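Local coordinates for protein precorrin-6A reductase (Rhodobacter capsulatus, PDB 4X7G) that catalyses the NADPH-dependent reduction of the macrocycle precorrin-6A to precorrin-6B on the pathway to cobalamin (vitamin B12), at residues A[1-6]-A[61-66]; A[18-23]-A[236-241]; A[27-32]-A[39-44]. All blocks are in the same frame, centred on the assembly; numbering follows the deposited sequence.

Interaction 1: residues A[1-6]-A[61-66]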
loop_
_atom_site.group_PDB
_atom_site.type_symbol
_atom_site.label_atom_id
_atom_site.label_comp_id
_atom_site.label_asym_id
_atom_site.label_seq_id
_atom_site.Cartn_x
_atom_site.Cartn_y
_atom_site.Cartn_z
HETATM N N MSE A 1 -5.573 17.564 24.223
HETATM C CA MSE A 1 -4.735 18.054 23.101
HETATM C C MSE A 1 -4.242 16.955 22.125
HETATM O O MSE A 1 -4.350 15.731 22.267
HETATM C CB MSE A 1 -3.515 18.774 23.676
HETATM C CG MSE A 1 -3.860 20.050 24.427
HETATM SE SE MSE A 1 -4.748 21.380 23.369
HETATM C CE MSE A 1 -3.275 21.805 22.163
ATOM N N THR A 2 -4.035 17.609 21.076
ATOM C CA THR A 2 -3.919 16.918 19.766
ATOM C C THR A 2 -2.635 16.227 19.732
ATOM O O THR A 2 -1.570 16.797 19.972
ATOM C CB THR A 2 -4.000 17.927 18.684
ATOM O OG1 THR A 2 -4.030 17.246 17.346
ATOM C CG2 THR A 2 -2.905 18.881 18.684
ATOM N N ARG A 3 -2.650 14.948 19.358
ATOM C CA ARG A 3 -1.438 14.201 19.069
ATOM C C ARG A 3 -1.838 13.106 18.055
ATOM O O ARG A 3 -2.584 12.184 18.439
ATOM C CB ARG A 3 -0.749 13.603 20.286
ATOM C CG ARG A 3 0.651 13.047 19.912
ATOM C CD ARG A 3 1.518 12.723 21.133
ATOM N NE ARG A 3 2.864 12.251 20.827
ATOM C CZ ARG A 3 3.899 12.969 20.397
ATOM N NH1 ARG A 3 4.992 12.200 20.171
ATOM N NH2 ARG A 3 3.890 14.337 20.265
ATOM N N LEU A 4 -1.412 13.239 16.815
ATOM C CA LEU A 4 -1.849 12.354 15.761
ATOM C C LEU A 4 -0.954 11.206 15.599
ATOM O O LEU A 4 0.287 11.329 15.745
ATOM C CB LEU A 4 -1.904 13.167 14.499
ATOM C CG LEU A 4 -2.670 14.515 14.500
ATOM C CD1 LEU A 4 -2.611 15.187 13.137
ATOM C CD2 LEU A 4 -4.074 14.335 15.007
ATOM N N LEU A 5 -1.522 10.068 15.193
ATOM C CA LEU A 5 -0.732 8.890 14.750
ATOM C C LEU A 5 -1.105 8.638 13.304
ATOM O O LEU A 5 -2.269 8.425 13.002
ATOM C CB LEU A 5 -1.050 7.656 15.615
ATOM C CG LEU A 5 -0.364 6.363 15.183
ATOM C CD1 LEU A 5 1.113 6.442 15.344
ATOM C CD2 LEU A 5 -0.939 5.232 15.993
ATOM N N VAL A 6 -0.105 8.623 12.446
ATOM C CA VAL A 6 -0.297 8.263 11.032
ATOM C C VAL A 6 0.297 6.903 10.816
ATOM O O VAL A 6 1.497 6.721 10.947
ATOM C CB VAL A 6 0.356 9.284 10.108
ATOM C CG1 VAL A 6 0.207 8.830 8.660
ATOM C CG2 VAL A 6 -0.173 10.700 10.343
ATOM N N THR A 61 -2.685 4.696 24.416
ATOM C CA THR A 61 -2.925 5.217 25.780
ATOM C C THR A 61 -1.634 5.879 26.292
ATOM O O THR A 61 -1.672 7.025 26.770
ATOM C CB THR A 61 -3.391 4.044 26.707
ATOM O OG1 THR A 61 -4.548 3.460 26.159
ATOM C CG2 THR A 61 -3.664 4.547 28.132
ATOM N N ARG A 62 -0.537 5.189 26.221
ATOM C CA ARG A 62 0.709 5.728 26.791
ATOM C C ARG A 62 1.209 6.913 26.042
ATOM O O ARG A 62 1.828 7.827 26.615
ATOM C CB ARG A 62 1.774 4.692 26.966
ATOM C CG ARG A 62 2.280 4.025 25.767
ATOM C CD ARG A 62 3.462 3.181 26.209
ATOM N NE ARG A 62 3.079 2.042 27.051
ATOM C CZ ARG A 62 3.035 1.994 28.389
ATOM N NH1 ARG A 62 3.333 3.052 29.141
ATOM N NH2 ARG A 62 2.673 0.852 28.991
ATOM N N GLU A 63 0.974 6.966 24.719
ATOM C CA GLU A 63 1.488 8.026 23.852
ATOM C C GLU A 63 0.537 9.175 23.944
ATOM O O GLU A 63 0.910 10.283 23.441
ATOM C CB GLU A 63 1.778 7.450 22.414
ATOM C CG GLU A 63 2.500 8.360 21.406
ATOM C CD GLU A 63 3.930 8.649 21.809
ATOM O OE1 GLU A 63 4.715 7.776 22.360
ATOM O OE2 GLU A 63 4.320 9.750 21.386
ATOM N N GLY A 64 -0.692 9.061 24.413
ATOM C CA GLY A 64 -1.646 10.080 24.420
ATOM C C GLY A 64 -2.159 10.510 23.060
ATOM O O GLY A 64 -2.407 11.679 22.801
ATOM N N VAL A 65 -2.370 9.555 22.177
ATOM C CA VAL A 65 -2.892 9.820 20.807
ATOM C C VAL A 65 -4.351 10.269 20.877
ATOM O O VAL A 65 -5.202 9.649 21.515
ATOM C CB VAL A 65 -2.689 8.590 19.946
ATOM C CG1 VAL A 65 -3.329 8.772 18.590
ATOM C CG2 VAL A 65 -1.208 8.265 19.772
ATOM N N SER A 66 -4.670 11.339 20.154
ATOM C CA SER A 66 -6.006 11.780 20.042
ATOM C C SER A 66 -6.751 11.318 18.837
ATOM O O SER A 66 -7.996 11.236 18.834
ATOM C CB SER A 66 -6.027 13.317 20.062
ATOM O OG SER A 66 -5.251 13.909 19.028
#
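With CG swung opposite the backbone N (chi1 -170°) and the chain fully extended from CG to NE, Arg-3 carries its guanidinium to the end of helix 52-63, where a bend at chi2 (67°) brings the carboxylate of Glu-63 to meet it. The grip is side-on but falls on a single oxygen: NH1 lies 2.8 Å and NE 2.9 Å from OE2. OE2 sits close to the guanidinium plane, while the two flat groups are turned 37° against each other. Beside the charged pair, CD of Arg-3 rests 3.4 Å from the carbonyl O of Glu-63. Gly-64, with positive phi, ends the helix in a Schellman motif and turns the chain toward segment 1-6. There the backbone of Arg-3 is held from two directions: its N gives a nearly straight bond to Ser-66 OG (2.8 Å), and its O receives Ser-66 N (2.8 Å). The same O is touched by CA of Val-65 at 3.4 Å. Deeper in, Val-65 CG1 packs on Leu-5 CB at 3.9 Å, next to Tyr-59 and Leu-60 of the helix. Leu-5 then pairs by backbone with His-67 and Ile-69 of strand 67-70. The remaining nitrogen of Arg-3, NH2, forms a salt bridge with Glu-26. Replacing Arg-3 by an alanine would probably leave the carboxylates of both Glu-63 and Glu-26 without their shared cation. The contact thus grades from an apolar base to a partly exposed charged edge, where one guanidinium set between two acids is likely to favour their ionised form.

Interaction 2: residues A[18-23]-A[236-241]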
loop_
_atom_site.group_PDB
_atom_site.type_symbol
_atom_site.label_atom_id
_atom_site.label_comp_id
_atom_site.label_asym_id
_atom_site.label_seq_id
_atom_site.Cartn_x
_atom_site.Cartn_y
_atom_site.Cartn_z
ATOM N N LYS A 18 3.858 15.180 5.132
ATOM C CA LYS A 18 4.366 16.470 4.707
ATOM C C LYS A 18 3.402 17.556 5.062
ATOM O O LYS A 18 3.837 18.629 5.577
ATOM C CB LYS A 18 4.663 16.422 3.258
ATOM C CG LYS A 18 5.153 17.780 2.824
ATOM C CD LYS A 18 5.415 18.027 1.373
ATOM C CE LYS A 18 5.662 19.526 1.079
ATOM N NZ LYS A 18 6.547 20.201 2.113
ATOM N N THR A 19 2.125 17.372 4.810
ATOM C CA THR A 19 1.109 18.333 5.131
ATOM C C THR A 19 1.058 18.621 6.640
ATOM O O THR A 19 0.887 19.751 7.111
ATOM C CB THR A 19 -0.258 17.799 4.620
ATOM O OG1 THR A 19 -0.169 17.738 3.181
ATOM C CG2 THR A 19 -1.409 18.664 5.018
ATOM N N LEU A 20 1.030 17.574 7.422
ATOM C CA LEU A 20 0.961 17.657 8.892
ATOM C C LEU A 20 2.170 18.408 9.441
ATOM O O LEU A 20 2.051 19.261 10.325
ATOM C CB LEU A 20 0.785 16.331 9.550
ATOM C CG LEU A 20 -0.489 15.611 9.229
ATOM C CD1 LEU A 20 -0.466 14.233 9.860
ATOM C CD2 LEU A 20 -1.702 16.397 9.629
ATOM N N ALA A 21 3.354 18.101 8.945
ATOM C CA ALA A 21 4.521 18.845 9.361
ATOM C C ALA A 21 4.373 20.247 8.923
ATOM O O ALA A 21 4.630 21.219 9.751
ATOM C CB ALA A 21 5.792 18.237 8.775
ATOM N N ASP A 22 4.018 20.545 7.712
ATOM C CA ASP A 22 3.958 21.904 7.262
ATOM C C ASP A 22 2.958 22.700 8.029
ATOM O O ASP A 22 3.167 23.904 8.310
ATOM C CB ASP A 22 3.642 22.024 5.806
ATOM C CG ASP A 22 4.816 21.634 4.913
ATOM O OD1 ASP A 22 5.907 21.382 5.450
ATOM O OD2 ASP A 22 4.433 21.453 3.754
ATOM N N GLN A 23 1.878 22.094 8.452
ATOM C CA GLN A 23 0.868 22.832 9.196
ATOM C C GLN A 23 1.098 22.823 10.680
ATOM O O GLN A 23 0.293 23.422 11.431
ATOM C CB GLN A 23 -0.534 22.281 8.873
ATOM C CG GLN A 23 -0.926 22.511 7.406
ATOM C CD GLN A 23 -2.345 22.088 7.103
ATOM O OE1 GLN A 23 -3.198 22.009 7.980
ATOM N NE2 GLN A 23 -2.624 21.896 5.832
ATOM N N GLY A 236 -9.951 15.683 2.261
ATOM C CA GLY A 236 -10.848 14.974 3.153
ATOM C C GLY A 236 -10.258 14.691 4.542
ATOM O O GLY A 236 -10.935 14.839 5.518
ATOM N N VAL A 237 -9.001 14.307 4.606
ATOM C CA VAL A 237 -8.370 14.022 5.873
ATOM C C VAL A 237 -8.289 15.313 6.653
ATOM O O VAL A 237 -8.570 15.353 7.856
ATOM C CB VAL A 237 -6.959 13.387 5.688
ATOM C CG1 VAL A 237 -6.246 13.372 7.002
ATOM C CG2 VAL A 237 -7.028 12.092 5.010
HETATM N N MSE A 238 -7.916 16.418 6.024
HETATM C CA MSE A 238 -7.723 17.611 6.753
HETATM C C MSE A 238 -9.076 18.136 7.296
HETATM O O MSE A 238 -9.147 18.610 8.399
HETATM C CB MSE A 238 -7.079 18.679 5.899
HETATM C CG MSE A 238 -5.633 18.203 5.486
HETATM SE SE MSE A 238 -4.406 17.312 6.799
HETATM C CE MSE A 238 -4.366 18.819 8.012
ATOM N N GLY A 239 -10.144 18.001 6.498
ATOM C CA GLY A 239 -11.512 18.379 6.999
ATOM C C GLY A 239 -11.938 17.495 8.138
ATOM O O GLY A 239 -12.531 17.977 9.113
ATOM N N TRP A 240 -11.704 16.183 8.036
ATOM C CA TRP A 240 -12.037 15.259 9.115
ATOM C C TRP A 240 -11.308 15.619 10.356
ATOM O O TRP A 240 -11.886 15.640 11.465
ATOM C CB TRP A 240 -11.764 13.836 8.624
ATOM C CG TRP A 240 -12.088 12.749 9.605
ATOM C CD1 TRP A 240 -13.238 11.966 9.588
ATOM C CD2 TRP A 240 -11.325 12.295 10.689
ATOM N NE1 TRP A 240 -13.211 11.076 10.598
ATOM C CE2 TRP A 240 -12.064 11.254 11.319
ATOM C CE3 TRP A 240 -10.052 12.607 11.179
ATOM C CZ2 TRP A 240 -11.596 10.618 12.421
ATOM C CZ3 TRP A 240 -9.586 11.935 12.260
ATOM C CH2 TRP A 240 -10.323 10.944 12.890
ATOM N N LEU A 241 -9.992 15.955 10.276
ATOM C CA LEU A 241 -9.270 16.255 11.456
ATOM C C LEU A 241 -9.830 17.529 12.116
ATOM O O LEU A 241 -9.989 17.563 13.340
ATOM C CB LEU A 241 -7.774 16.494 11.127
ATOM C CG LEU A 241 -6.951 15.257 10.875
ATOM C CD1 LEU A 241 -5.597 15.571 10.228
ATOM C CD2 LEU A 241 -6.750 14.497 12.133
#
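The backbone N of Gln-23 bonds to O of Thr-19 at 2.9 Å, an i to i+4 backbone bond that sets these two residues on one flank of helix 11-22, and both of their side chains meet Met-238 of helix 234-243. Met-238 is a selenomethionine, bent at chi2 (-43°) and again at chi3, so that SE and CE curl against the first helix. Its CE lies 3.4 Å from OE1 of Gln-23 and 3.9 Å from CD2 of Leu-20, whose side chain crosses it at a slant. Thr-19 comes at it tip to tip, CG2 lying 3.7 Å from SE. Thr-19 and Met-238 each have two conformers, so every contact of SE and CE holds for the one described and is less certain for the other. The hydroxyl of Thr-19 bonds O of Arg-15 within its own helix, while its CG2, opposite the backbone N, faces the contact. On the sheet side, Leu-20 CD2 packs on Leu-241 CD1 at 4.0 Å, independently of that choice, and both leucines rest on Leu-4 of strand 4-7; Phe-25 touches Leu-20 and Met-238. The short helix segments run at -47° with axes 12.0 Å apart, a wide spacing bridged by long side chains. Two helices from opposite ends of the sequence thereby cover the same face of the sheet that includes strands 4-7 and 229-231, in keeping with the strand-swapped Rossmann-fold domains of this enzyme. The chemistry across the seam is dispersive, with Gln-23 OE1 meeting only a methyl group here, so cohesion rests on shape and burial more than on directional bonds.

Interaction 3: residues A[27-32]-A[39-44]. With NAP (NADP nicotinamide-adenine-dinucleotide phosphate), chain B.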
loop_
_atom_site.group_PDB
_atom_site.type_symbol
_atom_site.label_atom_id
_atom_site.label_comp_id
_atom_site.label_asym_id
_atom_site.label_seq_id
_atom_site.Cartn_x
_atom_site.Cartn_y
_atom_site.Cartn_z
ATOM N N ALA A 27 2.493 15.072 15.738
ATOM C CA ALA A 27 2.145 13.818 15.064
ATOM C C ALA A 27 3.304 12.879 15.060
ATOM O O ALA A 27 4.479 13.339 14.942
ATOM C CB ALA A 27 1.724 14.072 13.619
ATOM N N VAL A 28 3.033 11.576 15.068
ATOM C CA VAL A 28 4.015 10.467 14.908
ATOM C C VAL A 28 3.643 9.706 13.652
ATOM O O VAL A 28 2.435 9.451 13.441
ATOM C CB VAL A 28 3.952 9.550 16.149
ATOM C CG1 VAL A 28 4.807 8.318 15.886
ATOM C CG2 VAL A 28 4.388 10.263 17.424
ATOM N N PHE A 29 4.623 9.300 12.873
ATOM C CA PHE A 29 4.454 8.442 11.735
ATOM C C PHE A 29 4.839 7.054 12.070
ATOM O O PHE A 29 5.883 6.846 12.765
ATOM C CB PHE A 29 5.331 8.987 10.616
ATOM C CG PHE A 29 5.079 8.349 9.260
ATOM C CD1 PHE A 29 5.633 7.174 8.898
ATOM C CD2 PHE A 29 4.318 9.028 8.335
ATOM C CE1 PHE A 29 5.410 6.623 7.620
ATOM C CE2 PHE A 29 4.111 8.462 7.080
ATOM C CZ PHE A 29 4.685 7.341 6.740
ATOM N N SER A 30 4.141 6.015 11.622
ATOM C CA SER A 30 4.456 4.651 11.944
ATOM C C SER A 30 4.694 3.808 10.700
ATOM O O SER A 30 3.770 3.668 9.859
ATOM C CB SER A 30 3.359 4.038 12.753
ATOM O OG SER A 30 3.642 2.692 13.136
ATOM N N TYR A 31 5.852 3.132 10.645
ATOM C CA TYR A 31 6.113 2.037 9.709
ATOM C C TYR A 31 6.048 0.698 10.457
ATOM O O TYR A 31 6.436 0.603 11.591
ATOM C CB TYR A 31 7.503 2.177 9.138
ATOM C CG TYR A 31 7.745 3.239 8.113
ATOM C CD1 TYR A 31 7.123 3.235 6.844
ATOM C CD2 TYR A 31 8.710 4.278 8.291
ATOM C CE1 TYR A 31 7.412 4.165 5.865
ATOM C CE2 TYR A 31 8.983 5.208 7.326
ATOM C CZ TYR A 31 8.408 5.088 6.090
ATOM O OH TYR A 31 8.736 5.953 5.017
ATOM N N ALA A 32 5.665 -0.309 9.711
ATOM C CA ALA A 32 5.715 -1.680 10.220
ATOM C C ALA A 32 7.142 -2.211 10.374
ATOM O O ALA A 32 7.342 -3.120 11.203
ATOM C CB ALA A 32 5.029 -2.594 9.207
ATOM N N VAL A 39 12.167 5.003 3.928
ATOM C CA VAL A 39 12.573 6.368 3.674
ATOM C C VAL A 39 12.116 7.271 4.809
ATOM O O VAL A 39 11.086 7.116 5.477
ATOM C CB VAL A 39 12.074 6.911 2.384
ATOM C CG1 VAL A 39 12.641 6.091 1.187
ATOM C CG2 VAL A 39 10.582 7.050 2.384
ATOM N N ALA A 40 12.928 8.312 5.026
ATOM C CA ALA A 40 12.642 9.274 6.074
ATOM C C ALA A 40 11.354 10.048 5.813
ATOM O O ALA A 40 10.964 10.249 4.707
ATOM C CB ALA A 40 13.822 10.268 6.196
ATOM N N GLN A 41 10.672 10.387 6.895
ATOM C CA GLN A 41 9.456 11.204 6.878
ATOM C C GLN A 41 9.688 12.412 7.727
ATOM O O GLN A 41 10.487 12.368 8.686
ATOM C CB GLN A 41 8.330 10.353 7.530
ATOM C CG GLN A 41 7.902 9.110 6.647
ATOM C CD GLN A 41 7.216 9.505 5.403
ATOM O OE1 GLN A 41 6.745 10.637 5.228
ATOM N NE2 GLN A 41 7.140 8.546 4.472
ATOM N N PRO A 42 8.931 13.463 7.508
ATOM C CA PRO A 42 9.144 14.767 8.224
ATOM C C PRO A 42 8.498 14.843 9.571
ATOM O O PRO A 42 8.149 15.904 10.051
ATOM C CB PRO A 42 8.565 15.795 7.257
ATOM C CG PRO A 42 7.440 14.995 6.607
ATOM C CD PRO A 42 8.041 13.655 6.336
ATOM N N LEU A 43 8.202 13.697 10.206
ATOM C CA LEU A 43 7.638 13.551 11.544
ATOM C C LEU A 43 8.500 12.548 12.298
ATOM O O LEU A 43 9.047 11.649 11.666
ATOM C CB LEU A 43 6.254 13.085 11.454
ATOM C CG LEU A 43 5.225 13.995 10.793
ATOM C CD1 LEU A 43 3.934 13.218 10.581
ATOM C CD2 LEU A 43 5.041 15.253 11.554
ATOM N N PRO A 44 8.526 12.628 13.618
ATOM C CA PRO A 44 9.088 11.545 14.425
ATOM C C PRO A 44 8.477 10.212 13.987
ATOM O O PRO A 44 7.243 10.136 13.893
ATOM C CB PRO A 44 8.823 11.912 15.845
ATOM C CG PRO A 44 8.172 13.214 15.812
ATOM C CD PRO A 44 7.896 13.664 14.415
HETATM P PA NAP B . -0.736 -6.217 7.444
HETATM O O1A NAP B . -0.714 -7.662 6.965
HETATM O O2A NAP B . -1.949 -5.584 7.497
HETATM O O5B NAP B . -0.030 -6.059 8.802
HETATM C C5B NAP B . 0.575 -7.105 9.588
HETATM C C4B NAP B . 1.125 -6.634 10.913
HETATM O O4B NAP B . 2.238 -5.673 10.641
HETATM C C3B NAP B . 0.206 -5.730 11.690
HETATM O O3B NAP B . -0.746 -6.510 12.416
HETATM C C2B NAP B . 1.105 -4.897 12.508
HETATM O O2B NAP B . 1.731 -5.704 13.525
HETATM C C1B NAP B . 2.175 -4.588 11.592
HETATM N N9A NAP B . 2.003 -3.346 10.790
HETATM C C8A NAP B . 1.424 -3.200 9.550
HETATM N N7A NAP B . 1.464 -1.901 9.148
HETATM C C5A NAP B . 2.005 -1.240 10.217
HETATM C C6A NAP B . 2.317 0.157 10.427
HETATM N N6A NAP B . 2.173 1.075 9.461
HETATM N N1A NAP B . 2.849 0.542 11.608
HETATM C C2A NAP B . 3.039 -0.443 12.574
HETATM N N3A NAP B . 2.833 -1.759 12.516
HETATM C C4A NAP B . 2.322 -2.122 11.306
HETATM O O3 NAP B . 0.175 -5.264 6.516
HETATM P PN NAP B . 1.422 -5.565 5.502
HETATM O O1N NAP B . 0.902 -6.000 4.138
HETATM O O2N NAP B . 2.426 -6.414 6.152
HETATM O O5D NAP B . 1.968 -4.069 5.245
HETATM C C5D NAP B . 3.220 -3.663 5.870
HETATM C C4D NAP B . 3.414 -2.255 5.589
HETATM O O4D NAP B . 3.715 -2.078 4.217
HETATM C C3D NAP B . 2.273 -1.297 6.010
HETATM O O3D NAP B . 2.741 -0.075 6.602
HETATM C C2D NAP B . 1.600 -1.001 4.671
HETATM O O2D NAP B . 0.994 0.224 4.525
HETATM C C1D NAP B . 2.806 -1.135 3.701
HETATM N N1N NAP B . 2.400 -1.594 2.456
HETATM C C2N NAP B . 1.750 -2.529 2.145
HETATM C C3N NAP B . 1.611 -2.482 0.804
HETATM C C7N NAP B . 0.746 -3.719 0.860
HETATM O O7N NAP B . 0.687 -3.959 2.178
HETATM N N7N NAP B . 0.204 -4.300 -0.299
HETATM C C4N NAP B . 2.220 -1.326 -0.053
HETATM C C5N NAP B . 3.075 -0.165 0.422
HETATM C C6N NAP B . 2.982 -0.501 1.756
HETATM P P2B NAP B . 1.109 -5.733 15.035
HETATM O O1X NAP B . 2.268 -6.398 15.735
HETATM O O2X NAP B . 0.763 -4.417 15.434
HETATM O O3X NAP B . -0.297 -6.405 15.023
#
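The adenine pocket of the NADP-binding domain is built at the end of strand 27-31, whose Phe-29 and Tyr-31 pack against loop 39-44. Between these aromatics, Ser-30 points the other way: its OG donates to N1A of NADP at 2.8 Å, and its O accepts from N6A at 3.1 Å. Gln-41, bent at chi2 (-68°), lays its side chain over the Phe-29 ring. CG stands 3.5 Å from the ring centroid in a CH-pi contact, and the amide stacks with its plane only 11° from the ring. NE2 then donates almost straight to Tyr-31 OH (3.1 Å) and also bonds Ser-14. The phenol OH donates a hydrogen bond to O of Val-39 at 2.7 Å, so Tyr-31 OH links two loop residues. Val-39 N and Ala-32 N each bond the tetrapyrrole product. At the far end, Phe-29 N bonds O of Pro-44 at 2.9 Å, and CB of Ala-27 meets CD1 of Leu-43 at 3.9 Å. The link onward to the adjacent parallel strand 45-47 is a loop without a helix; adenine held at the end of the second strand of a parallel sheet is consistent with a Rossmann-type fold.

All three contacts belong to the same parallel sheet and its covering helices. Interaction 3 is the most buried and is alone in touching the cofactor directly; interactions 1 and 2 are partly buried and lie farther out. Interactions 1 and 3 share neighbouring strands: Leu-4 O lies 2.8 Å from Val-28 N, a probable hydrogen bond. Interaction 2 reaches interaction 1 through packing, with Leu-4 CD1 3.8 Å from Leu-20 CD2, and interaction 3 through Ala-21 against Pro-42. Chemistry follows place: a salt bridge near the surface in interaction 1, apolar helix packing in interaction 2, and in interaction 3 polar groups satisfied beside aromatic rings. Along the chain, interaction 3 is nested within both other loops, whereas interactions 1 and 2 cross.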